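Side-chain contacts in pilotin OutS (Dickeya dadantii, PDB 3UTK), which interacts with the secretin OutD and is required for moving pectate lyases and cellulases across the outer membrane by type II secretion: residues K55-R58 / E62-D65; T71-A76 / S92-S97; T75-A80 / W85-Y90. All coordinates share one frame; numbering follows the deposited sequence.

The three contacts illustrate how an all-helical protein joins its helices and closes the loops between them. All three are partly buried; contact 2, the nearest to the centre of the chain, is apolar packing between helices 69-82 and 94-106. Contacts 1 and 3 lie farther out, on opposite sides of that centre, and each folds a loop back on the helix it has just left, with one backbone hydrogen bond. Their side chains differ: in contact 1 two arginines pair with aspartates, whereas contact 3 relies on aromatic rings and methyl groups. Contacts 2 and 3 share Thr75 and Ala76 on helix 69-82, while contact 1 touches contact 2 through Arg58 and Lys55 against Ile72.

Contact 1 (K55-R58 / E62-D65); sequences KYLR and ERSD
Leu57 and Arg63 both place CG beside the backbone N and opposite the carbonyl carbon (chi1 -76° and -72°), and their side chains lie against each other near the root, with Leu57 CB 3.9 Å from Arg63 CG. Further bends at chi2 and chi3 swing the arginine away from the helix, so that its aliphatic part packs while its guanidinium group turns to Asp65, two residues further along the loop. The bond that closes the contact is Arg63 N to Leu57 O, 3.0 Å, with the donor tilted out of the carbonyl plane. Arg63 CB also presses on that oxygen from 3.3 Å, which leaves the carbonyl of a late helix residue with both a polar and an apolar neighbour. Just before Arg63, Glu62 takes a left-handed backbone conformation, and Arg63 is the centre of an inverse gamma turn, its Ser64 N to Glu62 O bond weak; together these turn the chain aside after the helix. Arg58 adds a third approach: its CG lies 3.6 Å from Arg63 O, and a CA-H...O contact runs from Arg58 CA to the same oxygen. The guanidinium of Arg63 grips Asp65 side-on, NE to OD1 at 3.0 Å and NH2 to OD2 at 2.9 Å. Both oxygens use their syn lone pairs and lie in the guanidinium plane, an arrangement that fixes the rotation of both groups. Arg63 NH1 turns to Asn119, while Arg58 reaches Asp69 and the carbonyl of Pro67. The contact thus lies at the end of helix 40-60, next to the disulfide from Cys61 to Cys115, with Leu57 resting on Phe118 of helix 111-121 and both Leu57 and Arg63 touching Leu126 of helix 123-131.

Contact 2 (T71-A76 / S92-S97); sequences TILKTA and SLPQLS
Leu73 reaches from helix 69-82 to the start of the next helical stretch, and nearly all of the contact is made by its outer carbons. CB points toward Leu93 and Pro94 and carries the chain across. CG, set anti to the backbone N (chi1 -155°), comes to 4.2 Å from Leu93 CD2. At the tip the two methyls part company. CD1 sits 3.8 Å from Leu93 CG and also passes Leu93 CD2, the two leucines sliding past each other in opposite directions; its other neighbour is the hydroxyl of Ser97, with OG 4.1 Å from Leu73 CD1. CD2 meets the ring of Pro94 at about a right angle, touching CG at 3.6 Å. In a fold of nested, perpendicular helical hairpins, such a leucine shows how one side chain can span the gap between two helices, here 69-82 and 94-106, with a prolyl ring at the outer margin and a buried leucine inside. Ser97 can lie beside a methyl because its polar atom is already engaged: OG donates to Leu93 O at 2.7 Å, from above the carbonyl plane, while Ser97 N reaches the same oxygen from the opposite face at 3.0 Å. Beyond the pair, Ser97 also packs on Val51 of helix 40-60, and Ala76, one turn after Leu73, lies against Phe125 of helix 123-131.

Contact 3 (T75-A80 / W85-Y90); sequences TAVNVA and WDTGRY
Ala80 O accepts from Trp85 N at 3.0 Å, and this hydrogen bond draws the loop back onto the helix it has just left. The N-H...O angle is 156°, and the donor is tilted somewhat from the carbonyl plane. Trp85 CB crowds in beside it, 3.4 Å from Ala80 O, and the indole extends from there toward helix 40-60. The methyl of Ala80 is the apolar hub: Tyr90 meets it with the edge of its ring, Ala80 CB lying near the ring plane 3.4 Å from Tyr90 CE2, while Trp85 CE3 is a looser neighbour. Thr87 contributes through both branches. With CG2 anti to its backbone N, that methyl faces Val77 CG1 at 3.4 Å, tighter than usual for two carbons, whereas Thr87 OG1 lies against Ala80 CB at 3.9 Å, buried and without a polar partner. The loop has bonds of its own. Asp86 opens a type I beta turn that runs to Arg89, and its carboxylate receives Gly88 N at OD1, 3.0 Å away, from above its plane; this is an Asx turn. The turn also brings Asp86 O over one face of the Tyr90 ring, 3.3 Å above its plane and toward the rim, with Thr87 CA over the same face. As a worked example of an interhelical connection, the contact joins helix 69-82 to the approach to helix 94-106, and it rests on helix 40-60, where Tyr90 OH bonds to Gln43, Tyr90 packs on Leu47 and Trp85 lies on Gln43 and Gln46.

Contact 1 (K55-R58 / E62-D65)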
loop_
_atom_site.group_PDB
_atom_site.type_symbol
_atom_site.label_atom_id
_atom_site.label_comp_id
_atom_site.label_asym_id
_atom_site.label_seq_id
_atom_site.Cartn_x
_atom_site.Cartn_y
_atom_site.Cartn_z
ATOM N N LYS A 55 -4.994 0.307 -2.046
ATOM C CA LYS A 55 -5.863 0.230 -3.223
ATOM C C LYS A 55 -7.038 -0.716 -2.942
ATOM O O LYS A 55 -8.162 -0.465 -3.364
ATOM C CB LYS A 55 -5.084 -0.220 -4.467
ATOM C CG LYS A 55 -5.936 -0.285 -5.735
ATOM C CD LYS A 55 -5.117 -0.587 -6.984
ATOM C CE LYS A 55 -5.995 -0.531 -8.229
ATOM N NZ LYS A 55 -5.191 -0.477 -9.482
ATOM N N TYR A 56 -6.770 -1.811 -2.240
ATOM C CA TYR A 56 -7.833 -2.739 -1.857
ATOM C C TYR A 56 -8.916 -2.017 -1.040
ATOM O O TYR A 56 -10.112 -2.216 -1.250
ATOM C CB TYR A 56 -7.259 -3.947 -1.093
ATOM C CG TYR A 56 -8.264 -5.045 -0.833
ATOM C CD1 TYR A 56 -9.181 -4.945 0.209
ATOM C CD2 TYR A 56 -8.284 -6.192 -1.618
ATOM C CE1 TYR A 56 -10.103 -5.954 0.444
ATOM C CE2 TYR A 56 -9.202 -7.202 -1.386
ATOM C CZ TYR A 56 -10.104 -7.079 -0.361
ATOM O OH TYR A 56 -11.019 -8.084 -0.142
ATOM N N LEU A 57 -8.503 -1.146 -0.130
ATOM C CA LEU A 57 -9.480 -0.425 0.671
ATOM C C LEU A 57 -10.295 0.510 -0.218
ATOM O O LEU A 57 -11.515 0.564 -0.115
ATOM C CB LEU A 57 -8.816 0.370 1.798
ATOM C CG LEU A 57 -8.314 -0.409 3.020
ATOM C CD1 LEU A 57 -7.533 0.496 3.991
ATOM C CD2 LEU A 57 -9.473 -1.084 3.763
ATOM N N ARG A 58 -9.619 1.245 -1.093
ATOM C CA ARG A 58 -10.330 2.207 -1.932
ATOM C C ARG A 58 -11.318 1.505 -2.860
ATOM O O ARG A 58 -12.471 1.916 -2.977
ATOM C CB ARG A 58 -9.355 3.065 -2.758
ATOM C CG ARG A 58 -10.031 4.241 -3.479
ATOM C CD ARG A 58 -9.071 4.941 -4.434
ATOM N NE ARG A 58 -8.814 4.127 -5.614
ATOM C CZ ARG A 58 -7.608 3.778 -6.048
ATOM N NH1 ARG A 58 -6.522 4.178 -5.400
ATOM N NH2 ARG A 58 -7.493 3.022 -7.135
ATOM N N GLU A 62 -14.779 0.387 -0.626
ATOM C CA GLU A 62 -15.445 1.672 -0.865
ATOM C C GLU A 62 -14.879 2.795 -0.005
ATOM O O GLU A 62 -15.613 3.705 0.374
ATOM C CB GLU A 62 -16.952 1.570 -0.598
ATOM C CG GLU A 62 -17.623 0.384 -1.244
ATOM C CD GLU A 62 -17.561 0.446 -2.743
ATOM O OE1 GLU A 62 -17.226 1.526 -3.271
ATOM O OE2 GLU A 62 -17.844 -0.583 -3.392
ATOM N N ARG A 63 -13.592 2.714 0.323
ATOM C CA ARG A 63 -12.923 3.804 1.037
ATOM C C ARG A 63 -12.622 4.934 0.055
ATOM O O ARG A 63 -11.475 5.157 -0.353
ATOM C CB ARG A 63 -11.649 3.315 1.744
ATOM C CG ARG A 63 -11.887 2.449 2.976
ATOM C CD ARG A 63 -12.481 3.243 4.161
ATOM N NE ARG A 63 -11.691 4.416 4.567
ATOM C CZ ARG A 63 -10.775 4.421 5.533
ATOM N NH1 ARG A 63 -10.488 3.306 6.195
ATOM N NH2 ARG A 63 -10.122 5.543 5.830
ATOM N N SER A 64 -13.678 5.629 -0.345
ATOM C CA SER A 64 -13.562 6.663 -1.357
ATOM C C SER A 64 -12.920 7.943 -0.840
ATOM O O SER A 64 -12.763 8.903 -1.599
ATOM C CB SER A 64 -14.929 6.966 -1.947
ATOM O OG SER A 64 -15.800 7.443 -0.942
ATOM N N ASP A 65 -12.558 7.953 0.443
ATOM C CA ASP A 65 -11.791 9.055 1.020
ATOM C C ASP A 65 -10.310 8.928 0.677
ATOM O O ASP A 65 -9.533 9.864 0.862
ATOM C CB ASP A 65 -11.993 9.146 2.544
ATOM C CG ASP A 65 -11.699 7.829 3.270
ATOM O OD1 ASP A 65 -12.137 6.748 2.801
ATOM O OD2 ASP A 65 -11.034 7.885 4.325
#

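Contact 2 (T71-A76 / S92-S97)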
loop_
_atom_site.group_PDB
_atom_site.type_symbol
_atom_site.label_atom_id
_atom_site.label_comp_id
_atom_site.label_asym_id
_atom_site.label_seq_id
_atom_site.Cartn_x
_atom_site.Cartn_y
_atom_site.Cartn_z
ATOM N N THR A 71 -0.951 8.857 -5.811
ATOM C CA THR A 71 -0.814 9.488 -4.502
ATOM C C THR A 71 -0.450 8.463 -3.434
ATOM O O THR A 71 0.386 8.732 -2.569
ATOM C CB THR A 71 -2.101 10.224 -4.080
ATOM O OG1 THR A 71 -2.445 11.198 -5.072
ATOM C CG2 THR A 71 -1.909 10.921 -2.736
ATOM N N ILE A 72 -1.092 7.295 -3.485
ATOM C CA ILE A 72 -0.746 6.203 -2.585
ATOM C C ILE A 72 0.732 5.836 -2.738
ATOM O O ILE A 72 1.443 5.664 -1.745
ATOM C CB ILE A 72 -1.634 4.962 -2.827
ATOM C CG1 ILE A 72 -3.100 5.278 -2.514
ATOM C CG2 ILE A 72 -1.160 3.790 -1.978
ATOM C CD1 ILE A 72 -4.075 4.126 -2.842
ATOM N N LEU A 73 1.193 5.723 -3.981
ATOM C CA LEU A 73 2.596 5.429 -4.249
ATOM C C LEU A 73 3.531 6.493 -3.675
ATOM O O LEU A 73 4.565 6.177 -3.078
ATOM C CB LEU A 73 2.842 5.316 -5.753
ATOM C CG LEU A 73 4.045 4.450 -6.095
ATOM C CD1 LEU A 73 3.621 2.989 -5.981
ATOM C CD2 LEU A 73 4.572 4.761 -7.493
ATOM N N LYS A 74 3.169 7.754 -3.877
ATOM C CA LYS A 74 3.981 8.857 -3.395
ATOM C C LYS A 74 4.071 8.798 -1.875
ATOM O O LYS A 74 5.096 9.154 -1.293
ATOM C CB LYS A 74 3.382 10.190 -3.846
ATOM C CG LYS A 74 4.210 11.405 -3.485
ATOM C CD LYS A 74 3.453 12.685 -3.775
ATOM C CE LYS A 74 3.065 12.787 -5.242
ATOM N NZ LYS A 74 2.627 14.182 -5.579
ATOM N N THR A 75 2.996 8.341 -1.235
ATOM C CA THR A 75 2.979 8.215 0.218
ATOM C C THR A 75 3.950 7.136 0.688
ATOM O O THR A 75 4.663 7.317 1.677
ATOM C CB THR A 75 1.575 7.884 0.740
ATOM O OG1 THR A 75 0.662 8.909 0.326
ATOM C CG2 THR A 75 1.582 7.804 2.254
ATOM N N ALA A 76 3.987 6.019 -0.031
ATOM C CA ALA A 76 4.904 4.939 0.311
ATOM C C ALA A 76 6.348 5.404 0.143
ATOM O O ALA A 76 7.213 5.103 0.967
ATOM C CB ALA A 76 4.623 3.688 -0.553
ATOM N N SER A 92 11.095 -1.290 -9.060
ATOM C CA SER A 92 10.047 -2.293 -9.184
ATOM C C SER A 92 8.896 -2.099 -8.196
ATOM O O SER A 92 8.334 -3.084 -7.712
ATOM C CB SER A 92 10.641 -3.688 -8.995
ATOM O OG SER A 92 11.231 -3.811 -7.710
ATOM N N LEU A 93 8.517 -0.851 -7.921
ATOM C CA LEU A 93 7.469 -0.591 -6.916
ATOM C C LEU A 93 6.019 -0.538 -7.439
ATOM O O LEU A 93 5.140 -1.198 -6.887
ATOM C CB LEU A 93 7.780 0.670 -6.081
ATOM C CG LEU A 93 6.742 0.992 -4.989
ATOM C CD1 LEU A 93 6.561 -0.176 -4.026
ATOM C CD2 LEU A 93 7.087 2.272 -4.216
ATOM N N PRO A 94 5.759 0.257 -8.493
ATOM C CA PRO A 94 4.370 0.366 -8.971
ATOM C C PRO A 94 3.779 -0.929 -9.550
ATOM O O PRO A 94 2.648 -1.288 -9.216
ATOM C CB PRO A 94 4.456 1.435 -10.063
ATOM C CG PRO A 94 5.720 2.210 -9.747
ATOM C CD PRO A 94 6.663 1.191 -9.192
ATOM N N GLN A 95 4.513 -1.607 -10.429
ATOM C CA GLN A 95 4.031 -2.874 -10.964
ATOM C C GLN A 95 3.876 -3.923 -9.866
ATOM O O GLN A 95 2.908 -4.690 -9.861
ATOM C CB GLN A 95 4.955 -3.406 -12.056
ATOM C CG GLN A 95 4.457 -4.714 -12.660
ATOM C CD GLN A 95 3.047 -4.592 -13.215
ATOM O OE1 GLN A 95 2.717 -3.621 -13.895
ATOM N NE2 GLN A 95 2.207 -5.573 -12.919
ATOM N N LEU A 96 4.829 -3.962 -8.941
ATOM C CA LEU A 96 4.763 -4.936 -7.859
ATOM C C LEU A 96 3.510 -4.699 -7.028
ATOM O O LEU A 96 2.842 -5.645 -6.609
ATOM C CB LEU A 96 6.004 -4.867 -6.968
ATOM C CG LEU A 96 5.925 -5.816 -5.766
ATOM C CD1 LEU A 96 5.763 -7.266 -6.231
ATOM C CD2 LEU A 96 7.128 -5.674 -4.857
ATOM N N SER A 97 3.193 -3.428 -6.807
ATOM C CA SER A 97 2.022 -3.041 -6.026
ATOM C C SER A 97 0.737 -3.561 -6.661
ATOM O O SER A 97 -0.134 -4.104 -5.975
ATOM C CB SER A 97 1.945 -1.517 -5.906
ATOM O OG SER A 97 3.039 -0.998 -5.177
#

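Contact 3 (T75-A80 / W85-Y90)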
loop_
_atom_site.group_PDB
_atom_site.type_symbol
_atom_site.label_atom_id
_atom_site.label_comp_id
_atom_site.label_asym_id
_atom_site.label_seq_id
_atom_site.Cartn_x
_atom_site.Cartn_y
_atom_site.Cartn_z
ATOM N N THR A 75 2.996 8.341 -1.235
ATOM C CA THR A 75 2.979 8.215 0.218
ATOM C C THR A 75 3.950 7.136 0.688
ATOM O O THR A 75 4.663 7.317 1.677
ATOM C CB THR A 75 1.575 7.884 0.740
ATOM O OG1 THR A 75 0.662 8.909 0.326
ATOM C CG2 THR A 75 1.582 7.804 2.254
ATOM N N ALA A 76 3.987 6.019 -0.031
ATOM C CA ALA A 76 4.904 4.939 0.311
ATOM C C ALA A 76 6.348 5.404 0.143
ATOM O O ALA A 76 7.213 5.103 0.967
ATOM C CB ALA A 76 4.623 3.688 -0.553
ATOM N N VAL A 77 6.610 6.141 -0.930
ATOM C CA VAL A 77 7.950 6.666 -1.149
ATOM C C VAL A 77 8.339 7.618 -0.014
ATOM O O VAL A 77 9.457 7.553 0.492
ATOM C CB VAL A 77 8.096 7.335 -2.532
ATOM C CG1 VAL A 77 9.424 8.049 -2.646
ATOM C CG2 VAL A 77 7.948 6.290 -3.642
ATOM N N ASN A 78 7.407 8.474 0.410
ATOM C CA ASN A 78 7.678 9.417 1.499
ATOM C C ASN A 78 7.991 8.722 2.816
ATOM O O ASN A 78 8.905 9.119 3.538
ATOM C CB ASN A 78 6.519 10.396 1.680
ATOM C CG ASN A 78 6.533 11.511 0.650
ATOM O OD1 ASN A 78 7.416 11.570 -0.205
ATOM N ND2 ASN A 78 5.543 12.396 0.718
ATOM N N VAL A 79 7.215 7.694 3.140
ATOM C CA VAL A 79 7.507 6.877 4.312
ATOM C C VAL A 79 8.917 6.283 4.213
ATOM O O VAL A 79 9.671 6.295 5.185
ATOM C CB VAL A 79 6.458 5.763 4.487
ATOM C CG1 VAL A 79 6.926 4.738 5.517
ATOM C CG2 VAL A 79 5.121 6.369 4.887
ATOM N N ALA A 80 9.278 5.784 3.032
ATOM C CA ALA A 80 10.616 5.245 2.810
ATOM C C ALA A 80 11.697 6.291 3.089
ATOM O O ALA A 80 12.706 5.999 3.730
ATOM C CB ALA A 80 10.747 4.699 1.383
ATOM N N TRP A 85 15.554 5.153 3.969
ATOM C CA TRP A 85 15.810 4.149 2.944
ATOM C C TRP A 85 16.224 4.770 1.613
ATOM O O TRP A 85 15.903 5.925 1.327
ATOM C CB TRP A 85 14.575 3.272 2.750
ATOM C CG TRP A 85 14.274 2.382 3.923
ATOM C CD1 TRP A 85 15.049 2.188 5.031
ATOM C CD2 TRP A 85 13.114 1.560 4.097
ATOM N NE1 TRP A 85 14.444 1.295 5.883
ATOM C CE2 TRP A 85 13.252 0.895 5.333
ATOM C CE3 TRP A 85 11.970 1.320 3.330
ATOM C CZ2 TRP A 85 12.295 0.004 5.817
ATOM C CZ3 TRP A 85 11.018 0.438 3.812
ATOM C CH2 TRP A 85 11.186 -0.209 5.044
ATOM N N ASP A 86 16.940 3.994 0.802
ATOM C CA ASP A 86 17.365 4.438 -0.522
ATOM C C ASP A 86 16.255 4.243 -1.553
ATOM O O ASP A 86 15.977 3.121 -1.979
ATOM C CB ASP A 86 18.634 3.697 -0.956
ATOM C CG ASP A 86 19.173 4.195 -2.281
ATOM O OD1 ASP A 86 18.678 5.233 -2.768
ATOM O OD2 ASP A 86 20.101 3.558 -2.830
ATOM N N THR A 87 15.630 5.345 -1.955
ATOM C CA THR A 87 14.491 5.297 -2.863
ATOM C C THR A 87 14.944 5.297 -4.320
ATOM O O THR A 87 14.140 5.452 -5.241
ATOM C CB THR A 87 13.505 6.451 -2.593
ATOM O OG1 THR A 87 13.138 6.444 -1.207
ATOM C CG2 THR A 87 12.243 6.287 -3.427
ATOM N N GLY A 88 16.244 5.122 -4.518
ATOM C CA GLY A 88 16.785 4.963 -5.851
ATOM C C GLY A 88 16.623 3.535 -6.329
ATOM O O GLY A 88 16.491 3.291 -7.528
ATOM N N ARG A 89 16.617 2.592 -5.387
ATOM C CA ARG A 89 16.591 1.167 -5.713
ATOM C C ARG A 89 15.174 0.621 -5.835
ATOM O O ARG A 89 14.973 -0.591 -5.837
ATOM C CB ARG A 89 17.365 0.354 -4.665
ATOM C CG ARG A 89 18.873 0.617 -4.638
ATOM C CD ARG A 89 19.600 -0.364 -3.720
ATOM N NE ARG A 89 19.489 -1.744 -4.192
ATOM C CZ ARG A 89 19.931 -2.806 -3.524
ATOM N NH1 ARG A 89 20.517 -2.658 -2.343
ATOM N NH2 ARG A 89 19.782 -4.022 -4.036
ATOM N N TYR A 90 14.202 1.520 -5.961
ATOM C CA TYR A 90 12.792 1.150 -5.866
ATOM C C TYR A 90 12.092 0.895 -7.204
ATOM O O TYR A 90 10.879 0.699 -7.235
ATOM C CB TYR A 90 12.021 2.205 -5.066
ATOM C CG TYR A 90 12.258 2.129 -3.580
ATOM C CD1 TYR A 90 13.128 1.188 -3.042
ATOM C CD2 TYR A 90 11.597 2.985 -2.709
ATOM C CE1 TYR A 90 13.347 1.118 -1.676
ATOM C CE2 TYR A 90 11.807 2.916 -1.348
ATOM C CZ TYR A 90 12.679 1.981 -0.836
ATOM O OH TYR A 90 12.885 1.916 0.522
#